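Local coordinates for P35 antigen (Borrelia burgdorferi, PDB 4ALY), which is an outer surface lipoprotein of the Lyme disease spirochaete, critical to ensure infection after a tick bite, at residues A[173-185]-A[210-223]. Residues are numbered along the deposited sequence; the frame is centred on the assembly and turned at random.
Sequences RGFSIQLAMEEIS and FEKLTSLKEKWLKD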
# COMPACT_ATOMS: atom_id res chain seq x y z
N ARG A 173 -2.76 3.85 -4.77
CA ARG A 173 -1.54 3.10 -4.93
C ARG A 173 -0.99 2.51 -3.59
O ARG A 173 -1.13 1.31 -3.37
CB ARG A 173 -0.45 3.77 -5.86
CG ARG A 173 0.87 3.03 -5.77
CD ARG A 173 1.74 2.67 -6.99
NE ARG A 173 2.49 3.79 -7.48
CZ ARG A 173 3.73 3.73 -7.98
NH1 ARG A 173 4.43 2.60 -8.04
NH2 ARG A 173 4.28 4.85 -8.43
N GLY A 174 -0.40 3.31 -2.70
CA GLY A 174 0.34 2.75 -1.55
C GLY A 174 -0.56 2.07 -0.56
O GLY A 174 -0.34 0.86 -0.21
N PHE A 175 -1.62 2.78 -0.12
CA PHE A 175 -2.59 2.14 0.77
C PHE A 175 -3.12 0.85 0.11
O PHE A 175 -3.14 -0.22 0.77
CB PHE A 175 -3.70 3.08 1.19
CG PHE A 175 -4.88 2.38 1.79
CD1 PHE A 175 -4.92 2.08 3.15
CD2 PHE A 175 -5.95 2.01 0.99
CE1 PHE A 175 -6.01 1.44 3.69
CE2 PHE A 175 -7.05 1.34 1.51
CZ PHE A 175 -7.08 1.05 2.87
N SER A 176 -3.48 0.88 -1.17
CA SER A 176 -4.30 -0.26 -1.70
C SER A 176 -3.51 -1.55 -1.73
O SER A 176 -4.05 -2.61 -1.51
CB SER A 176 -4.83 0.08 -3.09
OG SER A 176 -5.81 1.08 -2.97
N ILE A 177 -2.21 -1.45 -2.05
CA ILE A 177 -1.29 -2.60 -2.18
C ILE A 177 -1.05 -3.28 -0.81
O ILE A 177 -1.07 -4.53 -0.69
CB ILE A 177 0.06 -2.12 -2.68
CG1 ILE A 177 -0.06 -1.48 -4.10
CG2 ILE A 177 1.07 -3.27 -2.61
CD1 ILE A 177 1.21 -0.79 -4.53
N GLN A 178 -0.80 -2.45 0.21
CA GLN A 178 -0.65 -2.90 1.58
C GLN A 178 -1.94 -3.56 2.10
O GLN A 178 -1.89 -4.71 2.53
CB GLN A 178 -0.19 -1.74 2.48
CG GLN A 178 0.23 -2.20 3.83
CD GLN A 178 1.41 -3.18 3.76
OE1 GLN A 178 2.37 -3.00 2.97
NE2 GLN A 178 1.34 -4.24 4.58
N LEU A 179 -3.10 -2.88 2.00
CA LEU A 179 -4.40 -3.51 2.30
C LEU A 179 -4.55 -4.87 1.61
O LEU A 179 -4.97 -5.86 2.25
CB LEU A 179 -5.57 -2.60 1.87
CG LEU A 179 -6.96 -3.25 1.92
CD1 LEU A 179 -7.38 -3.65 3.35
CD2 LEU A 179 -8.02 -2.31 1.35
N ALA A 180 -4.22 -4.92 0.31
CA ALA A 180 -4.34 -6.21 -0.40
C ALA A 180 -3.48 -7.27 0.30
O ALA A 180 -3.96 -8.39 0.51
CB ALA A 180 -3.96 -6.09 -1.86
N MET A 181 -2.22 -6.95 0.65
CA MET A 181 -1.37 -7.96 1.30
C MET A 181 -1.98 -8.51 2.60
O MET A 181 -1.80 -9.69 2.93
CB MET A 181 0.03 -7.43 1.56
CG MET A 181 0.81 -7.06 0.30
SD MET A 181 2.25 -6.03 0.66
CE MET A 181 3.43 -7.27 1.16
N GLU A 182 -2.71 -7.66 3.32
CA GLU A 182 -3.17 -8.04 4.64
C GLU A 182 -4.54 -8.73 4.59
O GLU A 182 -4.85 -9.53 5.47
CB GLU A 182 -3.17 -6.83 5.61
CG GLU A 182 -1.81 -6.17 5.63
CD GLU A 182 -1.64 -5.10 6.69
OE1 GLU A 182 -2.65 -4.67 7.29
OE2 GLU A 182 -0.46 -4.68 6.89
N GLU A 183 -5.36 -8.41 3.61
CA GLU A 183 -6.65 -9.08 3.49
C GLU A 183 -6.36 -10.53 3.08
O GLU A 183 -6.94 -11.50 3.65
CB GLU A 183 -7.45 -8.47 2.37
CG GLU A 183 -8.21 -7.21 2.70
CD GLU A 183 -9.04 -6.77 1.51
OE1 GLU A 183 -9.83 -7.59 0.99
OE2 GLU A 183 -8.89 -5.63 1.07
N ILE A 184 -5.48 -10.66 2.09
CA ILE A 184 -5.07 -11.95 1.57
C ILE A 184 -4.36 -12.78 2.66
O ILE A 184 -4.64 -13.94 2.74
CB ILE A 184 -4.24 -11.80 0.27
CG1 ILE A 184 -5.16 -11.61 -0.92
CG2 ILE A 184 -3.24 -12.95 0.05
CD1 ILE A 184 -4.50 -10.86 -2.05
N SER A 185 -3.50 -12.20 3.51
CA SER A 185 -2.89 -13.00 4.56
C SER A 185 -3.91 -13.46 5.60
O SER A 185 -3.79 -14.55 6.14
CB SER A 185 -1.73 -12.28 5.22
OG SER A 185 -0.75 -11.93 4.28
N PHE A 210 1.56 -13.76 -3.83
CA PHE A 210 2.47 -13.05 -2.92
C PHE A 210 3.60 -12.37 -3.62
O PHE A 210 3.97 -11.25 -3.27
CB PHE A 210 3.01 -13.92 -1.77
CG PHE A 210 2.05 -14.02 -0.64
CD1 PHE A 210 1.45 -12.84 -0.12
CD2 PHE A 210 1.67 -15.26 -0.12
CE1 PHE A 210 0.51 -12.89 0.92
CE2 PHE A 210 0.72 -15.32 0.90
CZ PHE A 210 0.14 -14.15 1.43
N GLU A 211 4.15 -13.04 -4.62
CA GLU A 211 5.24 -12.49 -5.39
C GLU A 211 4.91 -11.26 -6.19
O GLU A 211 5.75 -10.36 -6.32
CB GLU A 211 5.76 -13.55 -6.34
CG GLU A 211 7.18 -13.95 -5.99
CD GLU A 211 7.47 -15.41 -6.24
OE1 GLU A 211 6.73 -16.10 -7.00
OE2 GLU A 211 8.47 -15.88 -5.67
N LYS A 212 3.72 -11.22 -6.77
CA LYS A 212 3.31 -10.05 -7.52
C LYS A 212 3.00 -8.90 -6.57
O LYS A 212 3.40 -7.76 -6.80
CB LYS A 212 2.16 -10.36 -8.48
CG LYS A 212 2.68 -11.00 -9.75
CD LYS A 212 1.63 -11.89 -10.38
CE LYS A 212 2.21 -13.22 -10.81
NZ LYS A 212 0.99 -14.05 -10.94
N LEU A 213 2.33 -9.23 -5.49
CA LEU A 213 2.12 -8.28 -4.43
C LEU A 213 3.40 -7.61 -3.95
O LEU A 213 3.42 -6.37 -3.87
CB LEU A 213 1.40 -8.95 -3.28
CG LEU A 213 -0.04 -8.53 -2.98
CD1 LEU A 213 -0.80 -7.80 -4.08
CD2 LEU A 213 -0.80 -9.71 -2.36
N THR A 214 4.46 -8.41 -3.66
CA THR A 214 5.79 -7.92 -3.23
C THR A 214 6.36 -7.02 -4.32
O THR A 214 7.02 -6.02 -4.05
CB THR A 214 6.77 -9.09 -2.98
OG1 THR A 214 6.40 -9.75 -1.75
CG2 THR A 214 8.27 -8.61 -2.89
N SER A 215 6.08 -7.36 -5.57
CA SER A 215 6.69 -6.61 -6.65
C SER A 215 5.94 -5.27 -6.91
O SER A 215 6.53 -4.28 -7.36
CB SER A 215 6.81 -7.53 -7.87
OG SER A 215 6.59 -6.83 -9.05
N LEU A 216 4.64 -5.23 -6.58
CA LEU A 216 3.88 -3.99 -6.58
C LEU A 216 4.35 -3.03 -5.46
O LEU A 216 4.61 -1.85 -5.72
CB LEU A 216 2.42 -4.31 -6.38
CG LEU A 216 1.57 -4.81 -7.54
CD1 LEU A 216 0.27 -5.33 -6.93
CD2 LEU A 216 1.23 -3.66 -8.47
N LYS A 217 4.49 -3.55 -4.24
CA LYS A 217 5.05 -2.77 -3.11
C LYS A 217 6.43 -2.25 -3.45
O LYS A 217 6.75 -1.07 -3.19
CB LYS A 217 5.18 -3.62 -1.86
CG LYS A 217 5.61 -2.81 -0.65
CD LYS A 217 5.29 -3.50 0.66
CE LYS A 217 5.71 -2.64 1.85
NZ LYS A 217 5.09 -3.29 3.05
N GLU A 218 7.26 -3.11 -4.02
CA GLU A 218 8.67 -2.76 -4.25
C GLU A 218 8.80 -1.61 -5.23
O GLU A 218 9.68 -0.80 -5.11
CB GLU A 218 9.44 -3.97 -4.79
CG GLU A 218 10.92 -3.83 -4.64
CD GLU A 218 11.30 -3.77 -3.18
OE1 GLU A 218 10.71 -4.59 -2.41
OE2 GLU A 218 12.15 -2.89 -2.83
N LYS A 219 7.89 -1.53 -6.19
CA LYS A 219 8.00 -0.48 -7.16
C LYS A 219 7.44 0.82 -6.56
O LYS A 219 7.91 1.90 -6.89
CB LYS A 219 7.26 -0.89 -8.44
CG LYS A 219 7.63 0.00 -9.59
CD LYS A 219 6.56 -0.02 -10.65
CE LYS A 219 6.95 0.91 -11.79
NZ LYS A 219 5.79 0.96 -12.72
N TRP A 220 6.47 0.70 -5.66
CA TRP A 220 5.97 1.83 -4.84
C TRP A 220 7.07 2.33 -3.96
O TRP A 220 7.26 3.54 -3.80
CB TRP A 220 4.75 1.39 -4.05
CG TRP A 220 4.29 2.27 -2.91
CD1 TRP A 220 4.27 1.96 -1.57
CD2 TRP A 220 3.71 3.63 -2.99
NE1 TRP A 220 3.73 2.99 -0.83
CE2 TRP A 220 3.41 4.02 -1.63
CE3 TRP A 220 3.42 4.53 -4.04
CZ2 TRP A 220 2.83 5.27 -1.33
CZ3 TRP A 220 2.84 5.78 -3.73
CH2 TRP A 220 2.57 6.15 -2.41
N LEU A 221 7.86 1.42 -3.41
CA LEU A 221 8.98 1.84 -2.55
C LEU A 221 10.03 2.52 -3.38
O LEU A 221 10.60 3.54 -2.97
CB LEU A 221 9.59 0.66 -1.77
CG LEU A 221 8.75 -0.01 -0.64
CD1 LEU A 221 9.27 -1.41 -0.28
CD2 LEU A 221 8.75 0.90 0.58
N LYS A 222 10.30 1.94 -4.55
CA LYS A 222 11.27 2.54 -5.50
C LYS A 222 10.85 3.94 -6.08
O LYS A 222 11.67 4.90 -6.18
CB LYS A 222 11.61 1.52 -6.59
CG LYS A 222 12.62 2.01 -7.64
CD LYS A 222 11.94 2.42 -8.95
CE LYS A 222 12.56 1.66 -10.15
NZ LYS A 222 13.80 2.30 -10.69
N ASP A 223 9.59 4.06 -6.48
CA ASP A 223 9.19 5.37 -7.05
C ASP A 223 9.22 6.46 -5.98
O ASP A 223 9.45 7.61 -6.29
CB ASP A 223 7.81 5.34 -7.75
CG ASP A 223 7.79 4.49 -9.04
OD1 ASP A 223 8.85 4.31 -9.66
OD2 ASP A 223 6.71 3.98 -9.40
O HOH W 1 3.36 0.04 -7.39
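Gly174 sets its CA over one face of the Trp220 indole, 3.6 Å from the centroid of the five-membered ring and 23° off the ring normal, a CH-pi contact. Trp220 NE1 is hydrogen-bonded to Ser138 OG, outside the two helices. Arg173 passes the benzo side of the indole, with CG 3.4 Å from Trp220 CE3, and the bends at chi2 and chi3 carry its guanidinium, tilted 60° to the ring, on to Asp223. There Arg173 NH1 and NH2 both donate to Asp223 OD2 (NH2 to OD2 2.8 Å), an end-on salt bridge with OD2 in the guanidinium plane; a water links NH1 to Leu216 O. The axes of segments 173-185 and 210-223 run antiparallel, 9.7 Å apart at closest approach, in adjacent members of the helical bundle of this Borrelia CRASP-1-like family, and Ile177 is a knob among Leu213, Leu216, Lys217 and Trp220. On one flank the extended Lys217 chain passes Met181 SD, and Lys217 NZ donates a hydrogen bond to Gln178 OE1 (2.7 Å), the nitrogen lying 26° off the carbonyl plane; the same amide gives NE2 to Glu182 OE2, while NZ also reaches Thr137 O. Farther along, the side chains of Met181 and Leu213 slide past each other in opposite directions, CG to CG 3.7 Å; Ile184 CD1 meets Leu213 CD2 tip to tip, and Ile184 CG2 touches Phe210 CZ at 3.8 Å.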